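Hypothetical protein (Pseudomonas aeruginosa, PDB 4HSP) is of unknown function but belongs to the DUF3299 family of the OB clan and has a curled, mixed beta sheet consistent with an OB-type barrel. Local coordinates at residues 100-105 with 137-142; 56-61 with 114-119; 22-27 with 88-93; 10-15 with 94-99. One frame throughout, in Å; residues are numbered along the deposited sequence.

Interaction 1: residues 100-105 with 137-142; sequences VKTAKG and MQASKV
This is a parallel strand pairing, consistent with that of the third and fifth strands of an OB-type barrel. The two segments belong to strands 98-102 and 132-144; the short segments 100-102 and 137-139 run parallel, crossing at -26°. Lys-101 bonds in both directions around Gln-138. Its N donates to Met-137 O at 3.0 Å, and its O accepts from Ala-139 N, also at 3.0 Å. Both donors lie nearly along the C=O axis.

Gln-138 leaves the sheet on the same face as Lys-101. From CB the chain runs to a CG that is anti to the backbone N (chi1 -175°). A bend at chi2, 62°, then turns the amide back toward Lys-101. CD comes within 3.6 Å of Lys-101 O. OE1 rests 3.4 Å from Lys-101 CB. NE2 is near Lys-101 O too, but at a poor angle, so the amide packs there without bonding. The extended tail of Lys-101 leads away.

The other face carries Val-100, Thr-102, Met-137 (selenomethionine) and Ala-139. Val-100 CG1 meets Ala-139 CB at 3.7 Å, and Val-117 packs on both residues. Beyond the paired part each chain turns a corner. Ser-140 and Lys-141 both face Glu-118, a classic beta bulge. On the other segment, Thr-102 OG1 donates to Lys-104 O at 2.8 Å from above the carbonyl plane.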
# COMPACT_ATOMS: atom_id res chain seq x y z
N VAL A 100 -12.65 -9.81 -15.41
CA VAL A 100 -13.69 -8.77 -15.30
C VAL A 100 -13.35 -7.57 -16.20
O VAL A 100 -12.19 -7.17 -16.26
CB VAL A 100 -13.89 -8.33 -13.82
CG1 VAL A 100 -15.10 -7.41 -13.66
CG2 VAL A 100 -13.99 -9.51 -12.89
N LYS A 101 -14.38 -7.03 -16.90
CA LYS A 101 -14.41 -5.80 -17.72
C LYS A 101 -15.46 -4.88 -17.08
O LYS A 101 -16.57 -5.33 -16.80
CB LYS A 101 -14.74 -6.07 -19.21
CG LYS A 101 -13.63 -6.75 -19.99
CD LYS A 101 -13.89 -6.74 -21.50
CE LYS A 101 -12.93 -7.65 -22.25
NZ LYS A 101 -13.09 -7.57 -23.74
N THR A 102 -15.09 -3.63 -16.76
CA THR A 102 -16.02 -2.67 -16.15
C THR A 102 -15.95 -1.28 -16.86
O THR A 102 -14.86 -0.78 -17.17
CB THR A 102 -15.81 -2.55 -14.61
OG1 THR A 102 -16.80 -1.68 -14.06
CG2 THR A 102 -14.42 -2.06 -14.22
N ALA A 103 -17.12 -0.68 -17.12
CA ALA A 103 -17.21 0.66 -17.71
C ALA A 103 -16.90 1.71 -16.62
O ALA A 103 -16.20 2.68 -16.89
CB ALA A 103 -18.57 0.89 -18.33
N LYS A 104 -17.42 1.49 -15.39
CA LYS A 104 -17.17 2.30 -14.20
C LYS A 104 -15.90 1.73 -13.56
O LYS A 104 -15.96 0.69 -12.86
CB LYS A 104 -18.37 2.27 -13.20
CG LYS A 104 -19.73 2.67 -13.74
CD LYS A 104 -20.85 2.23 -12.79
CE LYS A 104 -22.18 2.85 -13.14
NZ LYS A 104 -23.25 2.46 -12.18
N GLY A 105 -14.76 2.35 -13.87
CA GLY A 105 -13.46 1.90 -13.39
C GLY A 105 -13.24 1.99 -11.89
O GLY A 105 -14.00 2.65 -11.18
N MSE A 137 -16.76 -11.82 -16.53
CA MSE A 137 -17.80 -10.97 -15.96
C MSE A 137 -17.72 -9.56 -16.54
O MSE A 137 -16.65 -8.96 -16.67
CB MSE A 137 -17.66 -10.94 -14.44
CG MSE A 137 -18.77 -10.23 -13.69
SE MSE A 137 -18.86 -10.99 -11.87
CE MSE A 137 -20.58 -11.58 -11.98
N GLN A 138 -18.88 -9.05 -16.93
CA GLN A 138 -19.08 -7.69 -17.37
C GLN A 138 -19.74 -7.04 -16.18
O GLN A 138 -20.92 -7.27 -15.92
CB GLN A 138 -19.92 -7.65 -18.66
CG GLN A 138 -20.07 -6.25 -19.26
CD GLN A 138 -18.76 -5.63 -19.70
OE1 GLN A 138 -17.96 -6.24 -20.41
NE2 GLN A 138 -18.53 -4.39 -19.28
N ALA A 139 -18.94 -6.38 -15.36
CA ALA A 139 -19.41 -5.80 -14.11
C ALA A 139 -20.32 -4.57 -14.30
O ALA A 139 -20.03 -3.68 -15.11
CB ALA A 139 -18.24 -5.44 -13.23
N SER A 140 -21.42 -4.55 -13.51
CA SER A 140 -22.41 -3.48 -13.35
C SER A 140 -22.00 -2.60 -12.17
O SER A 140 -22.29 -1.40 -12.15
CB SER A 140 -23.80 -4.06 -13.06
OG SER A 140 -24.13 -5.24 -13.78
N LYS A 141 -21.37 -3.24 -11.15
CA LYS A 141 -20.96 -2.60 -9.91
C LYS A 141 -19.73 -3.29 -9.31
O LYS A 141 -19.65 -4.52 -9.26
CB LYS A 141 -22.13 -2.68 -8.92
CG LYS A 141 -22.13 -1.68 -7.79
CD LYS A 141 -23.22 -2.08 -6.79
CE LYS A 141 -23.70 -0.97 -5.88
NZ LYS A 141 -24.41 -1.53 -4.70
N VAL A 142 -18.78 -2.46 -8.88
CA VAL A 142 -17.55 -2.83 -8.18
C VAL A 142 -17.54 -1.93 -6.95
O VAL A 142 -17.47 -0.71 -7.07
CB VAL A 142 -16.25 -2.76 -9.00
CG1 VAL A 142 -15.08 -3.33 -8.18
CG2 VAL A 142 -16.40 -3.53 -10.32

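Interaction 2: residues 56-61 with 114-119; sequences EAKLPG and PFWVEG. With SO4 (sulfate ion), chain B.
Strands 56-61 and 115-118 form an antiparallel ladder, consistent with the pairing of first and fourth strands in an OB-type barrel. Six backbone hydrogen bonds join three hydrogen-bonded pairs: Ala-57 with Gly-119, Leu-59 with Val-117, and Gly-61 with Phe-115. The straightest runs from Val-117 N to Leu-59 O, 3.0 Å at 179°.

The tight part is the face with Lys-58, Pro-60 and Trp-116. Pro-60 CB sits over one face of the Trp-116 six-membered ring, 3.8 Å from its centroid, a CH-pi contact. Over the opposite face runs the extended Lys-58 chain, with CE 4.2 Å from the same centroid. Lys-58 NZ lies over that face, 5.0 Å from the centroid, a cation-pi contact. His-26 of a second subunit meets the Trp-116 ring edge-to-face. Lys-58 and Glu-118 lie side by side, CG to CG at 3.7 Å, but their charged ends do not touch.

The Glu-56 side chain is looser and partly exposed, though the Ala-57 and Gly-119 pair beside it stays buried. It bends at chi2, and OE2 lies 3.4 Å from Gly-119 C. OE1 is bonded to Thr-120 OG1. A sulfate, probably from the crystallisation liquor, takes a bond from Glu-56 N to its O2 at 3.1 Å.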
# COMPACT_ATOMS: atom_id res chain seq x y z
N GLU A 56 -26.73 -13.43 -13.49
CA GLU A 56 -26.36 -12.16 -12.86
C GLU A 56 -25.77 -12.59 -11.53
O GLU A 56 -26.48 -13.15 -10.70
CB GLU A 56 -27.60 -11.24 -12.71
CG GLU A 56 -27.34 -9.75 -12.92
CD GLU A 56 -26.79 -9.32 -14.27
OE1 GLU A 56 -27.11 -9.98 -15.29
OE2 GLU A 56 -26.04 -8.32 -14.31
N ALA A 57 -24.46 -12.45 -11.35
CA ALA A 57 -23.80 -12.94 -10.13
C ALA A 57 -23.10 -11.84 -9.34
O ALA A 57 -22.90 -10.74 -9.83
CB ALA A 57 -22.80 -14.04 -10.49
N LYS A 58 -22.73 -12.16 -8.09
CA LYS A 58 -22.05 -11.28 -7.15
C LYS A 58 -21.00 -12.13 -6.42
O LYS A 58 -21.31 -13.17 -5.84
CB LYS A 58 -23.08 -10.66 -6.20
CG LYS A 58 -22.56 -9.80 -5.07
CD LYS A 58 -23.67 -9.66 -4.03
CE LYS A 58 -23.40 -8.60 -3.00
NZ LYS A 58 -24.47 -8.57 -1.98
N LEU A 59 -19.75 -11.74 -6.52
CA LEU A 59 -18.66 -12.51 -5.93
C LEU A 59 -17.67 -11.59 -5.21
O LEU A 59 -17.40 -10.49 -5.72
CB LEU A 59 -17.98 -13.24 -7.10
CG LEU A 59 -16.99 -14.36 -6.87
CD1 LEU A 59 -17.57 -15.51 -6.02
CD2 LEU A 59 -16.54 -14.90 -8.22
N PRO A 60 -17.14 -11.98 -4.01
CA PRO A 60 -16.14 -11.12 -3.34
C PRO A 60 -14.72 -11.50 -3.77
O PRO A 60 -14.47 -12.64 -4.18
CB PRO A 60 -16.37 -11.42 -1.86
CG PRO A 60 -16.80 -12.89 -1.87
CD PRO A 60 -17.37 -13.22 -3.22
N GLY A 61 -13.78 -10.58 -3.66
CA GLY A 61 -12.41 -10.89 -4.02
C GLY A 61 -11.46 -9.71 -4.10
O GLY A 61 -11.82 -8.59 -3.75
N PRO A 114 -10.59 -5.84 -0.29
CA PRO A 114 -11.41 -6.68 -1.16
C PRO A 114 -12.61 -5.89 -1.65
O PRO A 114 -12.95 -4.83 -1.09
CB PRO A 114 -11.81 -7.85 -0.26
CG PRO A 114 -11.67 -7.35 1.13
CD PRO A 114 -10.97 -6.03 1.13
N PHE A 115 -13.23 -6.38 -2.71
CA PHE A 115 -14.42 -5.79 -3.33
C PHE A 115 -15.49 -6.82 -3.58
O PHE A 115 -15.21 -8.00 -3.59
CB PHE A 115 -14.05 -5.17 -4.68
CG PHE A 115 -13.20 -3.93 -4.60
CD1 PHE A 115 -11.81 -4.03 -4.48
CD2 PHE A 115 -13.77 -2.67 -4.68
CE1 PHE A 115 -11.02 -2.88 -4.40
CE2 PHE A 115 -12.98 -1.53 -4.58
CZ PHE A 115 -11.61 -1.64 -4.44
N TRP A 116 -16.72 -6.34 -3.80
CA TRP A 116 -17.88 -7.06 -4.32
C TRP A 116 -17.96 -6.70 -5.81
O TRP A 116 -17.99 -5.52 -6.16
CB TRP A 116 -19.20 -6.67 -3.60
CG TRP A 116 -19.35 -7.25 -2.23
CD1 TRP A 116 -19.24 -6.59 -1.03
CD2 TRP A 116 -19.55 -8.63 -1.91
NE1 TRP A 116 -19.31 -7.48 0.01
CE2 TRP A 116 -19.51 -8.74 -0.50
CE3 TRP A 116 -19.76 -9.79 -2.67
CZ2 TRP A 116 -19.72 -9.96 0.16
CZ3 TRP A 116 -19.95 -10.99 -2.02
CH2 TRP A 116 -19.89 -11.08 -0.63
N VAL A 117 -17.89 -7.71 -6.69
CA VAL A 117 -18.05 -7.51 -8.14
C VAL A 117 -19.40 -8.14 -8.56
O VAL A 117 -19.57 -9.36 -8.45
CB VAL A 117 -16.87 -8.04 -9.00
CG1 VAL A 117 -17.15 -7.82 -10.48
CG2 VAL A 117 -15.54 -7.40 -8.61
N GLU A 118 -20.34 -7.33 -9.02
CA GLU A 118 -21.66 -7.74 -9.52
C GLU A 118 -21.72 -7.53 -11.01
O GLU A 118 -21.27 -6.49 -11.49
CB GLU A 118 -22.79 -6.90 -8.88
CG GLU A 118 -22.78 -6.88 -7.36
CD GLU A 118 -23.82 -5.99 -6.70
OE1 GLU A 118 -24.85 -5.70 -7.35
OE2 GLU A 118 -23.61 -5.59 -5.53
N GLY A 119 -22.36 -8.45 -11.72
CA GLY A 119 -22.56 -8.29 -13.16
C GLY A 119 -22.95 -9.56 -13.88
O GLY A 119 -23.23 -10.56 -13.24
S SO4 B . -30.48 -14.96 -13.96
O1 SO4 B . -30.80 -13.55 -13.70
O2 SO4 B . -29.27 -15.22 -13.20
O3 SO4 B . -31.51 -15.88 -13.47
O4 SO4 B . -30.27 -15.14 -15.40

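Interaction 3: residues 22-27 with 88-93; sequences PLPIHD and HVPPPP
This is a small, buried apolar contact between two proline-rich loops, one leading into helix 26-34 and the other joining strands 73-80 and 98-102. It buries 152 Å² in all. Val-89 is the central side chain. Its CG1 is anti to the carbonyl carbon (chi1 -72°), while CG2 takes the crowded position between backbone N and carbonyl carbon. Pro-22 O rests against the branch of Val-89, 3.6 Å from CG1, with CB and CG2 about as near. Leu-23 crosses Val-89 obliquely. Leu-23 starts out away from the 88-93 loop, yet its tip turns back, and its CD2 lies 3.9 Å from Val-89 CG1.

Pro-24 and Pro-90 meet tip to tip. Pro-24 CG approaches Pro-90 CD at 3.7 Å and Pro-90 CG at 3.9 Å. The two rings thus touch by their outer carbons.

One water joins the backbones. It donates to Pro-22 O at 2.9 Å and to Pro-90 O at 3.1 Å, so both of its protons are used between the loops. Prolines 90 to 93 all have polyproline II backbone angles, which keeps this loop extended.

A second subunit packs closely here. Its Tyr-145 OH bonds to Pro-24 O, and its Tyr-147 lies on Pro-90. Within the chain, Tyr-82 backs Val-89. Ile-25 stands at the N-cap position, so 22-27 leads straight into helix 26-34, while 88-93 lies between strands 73-80 and 98-102.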
# COMPACT_ATOMS: atom_id res chain seq x y z
N PRO A 22 -3.19 -21.31 -0.56
CA PRO A 22 -2.88 -20.00 -1.16
C PRO A 22 -1.42 -19.58 -0.91
O PRO A 22 -0.94 -18.71 -1.63
CB PRO A 22 -3.87 -19.06 -0.46
CG PRO A 22 -4.94 -19.93 0.05
CD PRO A 22 -4.20 -21.16 0.50
N LEU A 23 -0.74 -20.17 0.11
CA LEU A 23 0.67 -19.94 0.44
C LEU A 23 1.44 -21.23 0.25
O LEU A 23 1.54 -22.00 1.21
CB LEU A 23 0.85 -19.45 1.88
CG LEU A 23 0.66 -17.98 2.15
CD1 LEU A 23 0.41 -17.77 3.61
CD2 LEU A 23 1.87 -17.17 1.64
N PRO A 24 1.96 -21.51 -0.97
CA PRO A 24 2.68 -22.78 -1.20
C PRO A 24 3.89 -23.02 -0.30
O PRO A 24 4.57 -22.09 0.11
CB PRO A 24 3.18 -22.66 -2.65
CG PRO A 24 2.39 -21.64 -3.25
CD PRO A 24 1.87 -20.72 -2.21
N ILE A 25 4.22 -24.29 -0.07
CA ILE A 25 5.40 -24.69 0.67
C ILE A 25 6.63 -24.16 -0.08
O ILE A 25 6.57 -23.95 -1.30
CB ILE A 25 5.47 -26.21 0.93
CG1 ILE A 25 5.38 -27.01 -0.38
CG2 ILE A 25 4.41 -26.63 1.95
CD1 ILE A 25 6.02 -28.46 -0.28
N HIS A 26 7.69 -23.89 0.67
CA HIS A 26 8.93 -23.31 0.20
C HIS A 26 9.51 -24.00 -1.04
O HIS A 26 9.87 -23.32 -2.00
CB HIS A 26 9.96 -23.34 1.34
CG HIS A 26 11.28 -22.77 0.97
ND1 HIS A 26 11.50 -21.40 0.96
CD2 HIS A 26 12.43 -23.40 0.63
CE1 HIS A 26 12.77 -21.24 0.65
NE2 HIS A 26 13.37 -22.42 0.41
N ASP A 27 9.63 -25.32 -1.00
CA ASP A 27 10.20 -26.05 -2.13
C ASP A 27 9.35 -25.88 -3.41
O ASP A 27 9.93 -25.71 -4.47
CB ASP A 27 10.40 -27.52 -1.75
CG ASP A 27 11.51 -27.73 -0.73
OD1 ASP A 27 12.30 -26.78 -0.47
OD2 ASP A 27 11.61 -28.87 -0.20
N HIS A 88 2.62 -12.00 -5.54
CA HIS A 88 3.41 -12.42 -4.39
C HIS A 88 3.43 -13.93 -4.21
O HIS A 88 4.39 -14.47 -3.66
CB HIS A 88 2.91 -11.72 -3.12
CG HIS A 88 3.11 -10.23 -3.15
ND1 HIS A 88 2.09 -9.35 -2.80
CD2 HIS A 88 4.21 -9.51 -3.49
CE1 HIS A 88 2.60 -8.14 -2.94
NE2 HIS A 88 3.86 -8.19 -3.36
N VAL A 89 2.40 -14.62 -4.70
CA VAL A 89 2.27 -16.07 -4.68
C VAL A 89 1.84 -16.52 -6.08
O VAL A 89 1.30 -15.69 -6.81
CB VAL A 89 1.24 -16.55 -3.60
CG1 VAL A 89 1.77 -16.39 -2.17
CG2 VAL A 89 -0.12 -15.86 -3.77
N PRO A 90 1.97 -17.82 -6.44
CA PRO A 90 1.50 -18.27 -7.77
C PRO A 90 0.02 -18.01 -8.05
O PRO A 90 -0.79 -17.96 -7.12
CB PRO A 90 1.76 -19.78 -7.75
CG PRO A 90 2.86 -19.96 -6.79
CD PRO A 90 2.65 -18.92 -5.72
N PRO A 91 -0.38 -17.87 -9.34
CA PRO A 91 -1.81 -17.68 -9.65
C PRO A 91 -2.70 -18.82 -9.13
O PRO A 91 -2.26 -19.99 -9.12
CB PRO A 91 -1.84 -17.69 -11.19
CG PRO A 91 -0.49 -17.39 -11.61
CD PRO A 91 0.44 -17.89 -10.57
N PRO A 92 -3.98 -18.54 -8.76
CA PRO A 92 -4.90 -19.63 -8.37
C PRO A 92 -5.26 -20.52 -9.58
O PRO A 92 -4.98 -20.11 -10.71
CB PRO A 92 -6.16 -18.88 -7.88
CG PRO A 92 -5.80 -17.47 -7.78
CD PRO A 92 -4.67 -17.23 -8.74
N PRO A 93 -5.93 -21.70 -9.40
CA PRO A 93 -6.42 -22.45 -10.59
C PRO A 93 -7.39 -21.60 -11.41
O PRO A 93 -7.99 -20.67 -10.85
CB PRO A 93 -7.12 -23.67 -9.97
CG PRO A 93 -6.60 -23.75 -8.60
CD PRO A 93 -6.37 -22.35 -8.16
O HOH W 1 -0.99 -19.39 -4.41

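Interaction 4: residues 10-15 with 94-99; sequences QLIPAG and SNQIVY. With EDO (1,2-ethanediol), chain E; EDO (1,2-ethanediol), chain H; EDO (1,2-ethanediol), chain G; EDO (1,2-ethanediol), chain D.
The Ile-12 side chain crosses those of Asn-95 and Gln-96, each at about a right angle. Its CG1 is anti to the carbonyl carbon (chi1 -58°). This places CG1, and the extended chi2 (167°) carries CD1 on along Gln-96. CG1 is 3.5 Å from Gln-96 NE2, and CD1 is 3.7 Å from Gln-96 CD. On the Asn-95 side, Ile-12 CG1 lies 3.9 Å from ND2.

The Gln-96 chain bends at chi2 (-71°) and folds back on its own segment. Its NE2 donates to Asn-95 O at 3.0 Å, nearly straight, with the acceptor close to the amide plane of Gln-96. NE2 also bonds to Trp-8 O. These two bonds fix the rotation of the amide against which Ile-12 packs. Asn-95 CG takes the crowded position between backbone N and carbonyl carbon. Its ND2 is bonded to Pro-47 O.

The contact joins the loop after strand 4-5 to the approach of strand 98-102, probably the third strand of an OB-type barrel. Leu-11 faces that approach from a 3-10 turn. Leu-11 CB packs on Asn-95 O at 3.3 Å. Further out, the Leu-11 and Val-98 side chains cross at about a right angle, Leu-11 CD2 lying 4.2 Å from Val-98 CG2. Leu-59 of strand 55-68 touches both residues, so this part belongs to the buried core.

Away from the core the 10-15 segment carries ethanediols, probably from the crystallisation liquor. One donates from O2 to Ile-12 O at 2.8 Å. Another accepts from Gly-15 N at its O2, at 3.0 Å.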
# COMPACT_ATOMS: atom_id res chain seq x y z
N GLN A 10 -18.31 -22.50 -5.14
CA GLN A 10 -19.39 -22.78 -6.10
C GLN A 10 -18.86 -22.71 -7.55
O GLN A 10 -19.56 -23.08 -8.49
CB GLN A 10 -20.55 -21.80 -5.92
CG GLN A 10 -21.38 -21.99 -4.65
CD GLN A 10 -22.44 -20.93 -4.55
OE1 GLN A 10 -22.27 -19.91 -3.90
NE2 GLN A 10 -23.53 -21.12 -5.25
N LEU A 11 -17.60 -22.27 -7.72
CA LEU A 11 -16.97 -22.16 -9.03
C LEU A 11 -16.17 -23.42 -9.34
O LEU A 11 -15.65 -23.54 -10.45
CB LEU A 11 -16.09 -20.89 -9.08
CG LEU A 11 -16.73 -19.61 -9.63
CD1 LEU A 11 -18.03 -19.23 -8.88
CD2 LEU A 11 -15.73 -18.49 -9.64
N ILE A 12 -16.10 -24.36 -8.39
CA ILE A 12 -15.42 -25.64 -8.56
C ILE A 12 -16.50 -26.72 -8.71
O ILE A 12 -17.27 -26.94 -7.77
CB ILE A 12 -14.41 -25.97 -7.43
CG1 ILE A 12 -13.31 -24.88 -7.30
CG2 ILE A 12 -13.77 -27.33 -7.69
CD1 ILE A 12 -12.50 -24.96 -6.10
N PRO A 13 -16.56 -27.41 -9.88
CA PRO A 13 -17.57 -28.45 -10.06
C PRO A 13 -17.33 -29.66 -9.16
O PRO A 13 -16.22 -29.88 -8.67
CB PRO A 13 -17.44 -28.83 -11.53
CG PRO A 13 -16.15 -28.43 -11.92
CD PRO A 13 -15.76 -27.24 -11.11
N ALA A 14 -18.40 -30.41 -8.90
CA ALA A 14 -18.39 -31.63 -8.11
C ALA A 14 -17.41 -32.63 -8.74
O ALA A 14 -17.48 -32.88 -9.95
CB ALA A 14 -19.80 -32.21 -8.07
N GLY A 15 -16.47 -33.11 -7.92
CA GLY A 15 -15.46 -34.07 -8.36
C GLY A 15 -14.13 -33.46 -8.75
O GLY A 15 -13.10 -34.15 -8.73
N SER A 94 -7.53 -21.88 -12.72
CA SER A 94 -8.35 -21.05 -13.63
C SER A 94 -9.85 -21.01 -13.29
O SER A 94 -10.58 -20.19 -13.85
CB SER A 94 -8.15 -21.50 -15.08
OG SER A 94 -8.46 -22.87 -15.23
N ASN A 95 -10.31 -21.88 -12.38
CA ASN A 95 -11.71 -21.91 -11.96
C ASN A 95 -11.86 -21.18 -10.62
O ASN A 95 -12.92 -21.25 -9.98
CB ASN A 95 -12.27 -23.34 -11.93
CG ASN A 95 -11.57 -24.31 -11.02
OD1 ASN A 95 -10.57 -24.00 -10.37
ND2 ASN A 95 -12.07 -25.55 -10.98
N GLN A 96 -10.80 -20.46 -10.22
CA GLN A 96 -10.73 -19.61 -9.02
C GLN A 96 -10.24 -18.21 -9.47
O GLN A 96 -9.61 -17.48 -8.71
CB GLN A 96 -9.84 -20.25 -7.91
CG GLN A 96 -10.38 -21.58 -7.31
CD GLN A 96 -11.60 -21.42 -6.43
OE1 GLN A 96 -11.50 -21.32 -5.20
NE2 GLN A 96 -12.80 -21.45 -7.03
N ILE A 97 -10.56 -17.85 -10.72
CA ILE A 97 -10.26 -16.56 -11.35
C ILE A 97 -11.42 -16.18 -12.26
O ILE A 97 -11.92 -17.01 -13.01
CB ILE A 97 -8.91 -16.53 -12.17
CG1 ILE A 97 -7.73 -17.22 -11.43
CG2 ILE A 97 -8.57 -15.08 -12.60
CD1 ILE A 97 -6.35 -17.13 -12.13
N VAL A 98 -11.82 -14.90 -12.21
CA VAL A 98 -12.80 -14.28 -13.10
C VAL A 98 -12.11 -13.11 -13.83
O VAL A 98 -11.55 -12.23 -13.18
CB VAL A 98 -14.08 -13.80 -12.35
CG1 VAL A 98 -15.13 -13.29 -13.32
CG2 VAL A 98 -14.65 -14.91 -11.45
N TYR A 99 -12.14 -13.11 -15.17
CA TYR A 99 -11.67 -11.98 -15.98
C TYR A 99 -12.83 -10.98 -16.03
O TYR A 99 -13.90 -11.30 -16.55
CB TYR A 99 -11.25 -12.46 -17.38
CG TYR A 99 -10.56 -11.43 -18.25
CD1 TYR A 99 -11.29 -10.47 -18.94
CD2 TYR A 99 -9.19 -11.49 -18.48
CE1 TYR A 99 -10.66 -9.54 -19.78
CE2 TYR A 99 -8.55 -10.59 -19.32
CZ TYR A 99 -9.29 -9.60 -19.97
OH TYR A 99 -8.65 -8.71 -20.80
C1 EDO E . -20.87 -29.77 -11.81
O1 EDO E . -21.14 -29.29 -10.47
C2 EDO E . -20.83 -28.57 -12.83
O2 EDO E . -20.40 -28.94 -14.15
C1 EDO H . -18.05 -31.46 -3.82
O1 EDO H . -18.73 -30.59 -4.74
C2 EDO H . -17.28 -32.62 -4.54
O2 EDO H . -16.03 -32.18 -5.06
C1 EDO G . -19.93 -26.60 -4.70
O1 EDO G . -20.26 -25.65 -3.69
C2 EDO G . -20.60 -26.26 -6.07
O2 EDO G . -20.01 -27.03 -7.12
C1 EDO D . -24.21 -17.11 -0.47
O1 EDO D . -25.50 -16.94 0.10
C2 EDO D . -23.99 -18.58 -0.84
O2 EDO D . -24.09 -18.73 -2.25

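From the N terminus, segment 10-15 comes first and meets 94-99, closing the longest loop of the four, interaction 4. Interaction 3, 22-27 with 88-93, is nested inside it. Segment 56-61 begins within both loops but finds its partner 114-119 beyond them, so interaction 2 crosses interactions 3 and 4. Interaction 1 opens at 100-105 and closes at 137-142, crossing interaction 2 and following interactions 3 and 4 in series. Strands 115-118 and 132-144 are neighbours, joining interactions 1 and 2 in one sheet. Strand 98-102 serves interactions 1 and 4. Interactions 2 and 4 meet in the core. Interactions 2 and 3 both touch the second subunit.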